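Long-range contact in hemolysin activator protein CdiB (PDB 6WIL), which probably exports its partner CdiA toxin across the outer membrane as the two-partner-secretion (TpsB) transporter of contact-dependent growth inhibition: residues R454-G458 and M471-G477. Numbering follows the deposited sequence.
With C8E ((hydroxyethyloxy)tri(ethyloxy)octane), chain D.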
loop_
_atom_site.group_PDB
_atom_site.type_symbol
_atom_site.label_atom_id
_atom_site.label_comp_id
_atom_site.label_asym_id
_atom_site.label_seq_id
_atom_site.Cartn_x
_atom_site.Cartn_y
_atom_site.Cartn_z
ATOM N N ARG A 454 -21.319 2.362 9.992
ATOM C CA ARG A 454 -20.726 2.409 11.317
ATOM C C ARG A 454 -19.474 1.539 11.393
ATOM O O ARG A 454 -19.189 0.717 10.517
ATOM C CB ARG A 454 -21.737 1.972 12.370
ATOM C CG ARG A 454 -22.953 2.872 12.456
ATOM C CD ARG A 454 -23.604 2.757 13.818
ATOM N NE ARG A 454 -24.451 1.577 13.950
ATOM C CZ ARG A 454 -25.779 1.604 13.894
ATOM N NH1 ARG A 454 -26.413 2.756 13.709
ATOM N NH2 ARG A 454 -26.473 0.482 14.026
ATOM N N PHE A 455 -18.722 1.735 12.473
ATOM C CA PHE A 455 -17.502 0.991 12.752
ATOM C C PHE A 455 -17.839 -0.143 13.714
ATOM O O PHE A 455 -18.312 0.107 14.827
ATOM C CB PHE A 455 -16.443 1.921 13.345
ATOM C CG PHE A 455 -15.055 1.350 13.357
ATOM C CD1 PHE A 455 -14.642 0.519 14.385
ATOM C CD2 PHE A 455 -14.152 1.671 12.358
ATOM C CE1 PHE A 455 -13.360 0.008 14.407
ATOM C CE2 PHE A 455 -12.869 1.162 12.374
ATOM C CZ PHE A 455 -12.472 0.331 13.400
ATOM N N TYR A 456 -17.601 -1.380 13.285
ATOM C CA TYR A 456 -17.974 -2.567 14.041
ATOM C C TYR A 456 -16.728 -3.279 14.552
ATOM O O TYR A 456 -15.697 -3.309 13.871
ATOM C CB TYR A 456 -18.815 -3.513 13.177
ATOM C CG TYR A 456 -20.151 -2.926 12.774
ATOM C CD1 TYR A 456 -20.253 -2.040 11.708
ATOM C CD2 TYR A 456 -21.308 -3.249 13.469
ATOM C CE1 TYR A 456 -21.474 -1.493 11.345
ATOM C CE2 TYR A 456 -22.534 -2.707 13.116
ATOM C CZ TYR A 456 -22.611 -1.833 12.055
ATOM O OH TYR A 456 -23.832 -1.302 11.710
ATOM N N ILE A 457 -16.832 -3.833 15.750
ATOM C CA ILE A 457 -15.703 -4.537 16.402
ATOM C C ILE A 457 -16.199 -5.851 16.980
ATOM O O ILE A 457 -17.293 -5.893 17.442
ATOM C CB ILE A 457 -15.032 -3.651 17.458
ATOM C CG1 ILE A 457 -15.993 -3.198 18.549
ATOM C CG2 ILE A 457 -14.357 -2.468 16.815
ATOM C CD1 ILE A 457 -15.355 -2.287 19.539
ATOM N N GLY A 458 -15.336 -6.852 16.982
ATOM C CA GLY A 458 -15.633 -8.207 17.469
ATOM C C GLY A 458 -15.787 -9.174 16.317
ATOM O O GLY A 458 -16.798 -9.120 15.665
HETATM N N MSE A 471 -21.703 -7.781 17.697
HETATM C CA MSE A 471 -20.625 -6.810 17.545
HETATM C C MSE A 471 -21.010 -5.474 18.166
HETATM O O MSE A 471 -22.176 -5.086 18.140
HETATM C CB MSE A 471 -20.270 -6.620 16.071
HETATM C CG MSE A 471 -19.756 -7.887 15.410
HETATM SE SE MSE A 471 -19.451 -7.658 13.486
HETATM C CE MSE A 471 -17.638 -6.912 13.538
ATOM N N LEU A 472 -20.033 -4.802 18.766
ATOM C CA LEU A 472 -20.210 -3.425 19.198
ATOM C C LEU A 472 -20.014 -2.506 17.999
ATOM O O LEU A 472 -19.285 -2.831 17.064
ATOM C CB LEU A 472 -19.219 -3.075 20.311
ATOM C CG LEU A 472 -19.146 -4.077 21.467
ATOM C CD1 LEU A 472 -18.033 -3.704 22.420
ATOM C CD2 LEU A 472 -20.477 -4.172 22.215
ATOM N N SER A 473 -20.690 -1.356 18.019
ATOM C CA SER A 473 -20.650 -0.434 16.889
ATOM C C SER A 473 -20.838 0.989 17.384
ATOM O O SER A 473 -21.526 1.227 18.380
ATOM C CB SER A 473 -21.699 -0.780 15.829
ATOM O OG SER A 473 -22.954 -0.178 16.122
ATOM N N GLY A 474 -20.184 1.921 16.690
ATOM C CA GLY A 474 -20.402 3.339 16.895
ATOM C C GLY A 474 -20.121 4.069 15.603
ATOM O O GLY A 474 -19.564 3.500 14.662
ATOM N N ASP A 475 -20.549 5.333 15.556
ATOM C CA ASP A 475 -20.211 6.188 14.423
ATOM C C ASP A 475 -18.706 6.420 14.335
ATOM O O ASP A 475 -18.139 6.497 13.237
ATOM C CB ASP A 475 -20.958 7.516 14.535
ATOM C CG ASP A 475 -22.318 7.471 13.880
ATOM O OD1 ASP A 475 -22.786 6.361 13.544
ATOM O OD2 ASP A 475 -22.904 8.551 13.671
ATOM N N ASN A 476 -18.046 6.532 15.480
ATOM C CA ASN A 476 -16.599 6.605 15.555
ATOM C C ASN A 476 -16.072 5.306 16.144
ATOM O O ASN A 476 -16.762 4.630 16.914
ATOM C CB ASN A 476 -16.146 7.793 16.408
ATOM C CG ASN A 476 -16.889 9.065 16.069
ATOM O OD1 ASN A 476 -17.254 9.296 14.916
ATOM N ND2 ASN A 476 -17.131 9.896 17.079
ATOM N N GLY A 477 -14.851 4.952 15.771
ATOM C CA GLY A 477 -14.291 3.699 16.235
ATOM C C GLY A 477 -12.870 3.527 15.753
ATOM O O GLY A 477 -12.404 4.216 14.839
HETATM C C1 C8E D . -8.074 13.656 10.599
HETATM C C2 C8E D . -8.893 12.407 10.918
HETATM C C3 C8E D . -8.167 11.162 10.410
HETATM C C4 C8E D . -8.968 9.916 10.785
HETATM C C5 C8E D . -8.905 9.703 12.295
HETATM C C6 C8E D . -9.873 8.588 12.678
HETATM C C7 C8E D . -9.336 7.852 13.902
HETATM C C8 C8E D . -9.943 8.450 15.169
HETATM O O9 C8E D . -10.658 7.447 15.833
HETATM C C10 C8E D . -11.293 7.863 17.010
HETATM C C11 C8E D . -12.249 6.769 17.481
HETATM O O12 C8E D . -12.077 6.554 18.854
HETATM C C13 C8E D . -13.066 5.753 19.437
HETATM C C14 C8E D . -12.801 5.614 20.936
HETATM O O15 C8E D . -11.439 5.798 21.205
HETATM C C16 C8E D . -11.086 5.559 22.539
HETATM C C17 C8E D . -9.586 5.274 22.647
HETATM O O18 C8E D . -8.849 6.418 22.318
HETATM C C19 C8E D . -7.500 6.354 22.691
HETATM C C20 C8E D . -6.607 6.519 21.461
HETATM O O21 C8E D . -6.910 7.720 20.806
#
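The two-stranded hairpin of the sixth extracellular loop, which in this Omp85 superfamily folds back into the barrel and carries the VRGF motif, is built here by F455-I457 running antiparallel to L472-G474. F455 and G474 form one hydrogen-bonded pair: F455 N reaches G474 O at 2.9 Å in a nearly straight bond, and G474 N returns to F455 O at 3.2 Å. I457 and L472 form the next, with a sound bond from I457 N to L472 O (3.0 Å) and a weak one back from L472 N. Between them lies the non-hydrogen-bonded pair Y456-S473, where S473 CB sits over one face of the tyrosine ring, 3.8 Å from its centroid, in a CH-pi contact. S473 OG also takes a weak bond from R454 NE. On the same side of the hairpin as Y456, selenomethionine M471 bends at chi3 (85°) to bring CE to 3.6 Å from Y456 CB, and both residues rest on helix 8-27, the N-terminal helix plugging the barrel. F455, I457 and L472 point to the other face; I457 CG1 meets L472 CB at 3.7 Å, and both side chains pack on V504 of the barrel wall. D475 breaks the strand, and beyond it the chain enters barrel strand 476-487. The F455 ring, swung away from its own N (chi1 -166°), lies with one face on this strand, G477 CA being 4.1 Å from its centroid. Lacking a side chain, G477 lets its backbone lie directly over the ring, while its N touches detergent atom C11. The hairpin is thus tied by backbone bonds and wedged between wall and plug chiefly by nonpolar contacts, while the charged side chains of the two segments, R454 and D475, lie at one end and bond outward, NH1 to N508 and OD2 to L449 N.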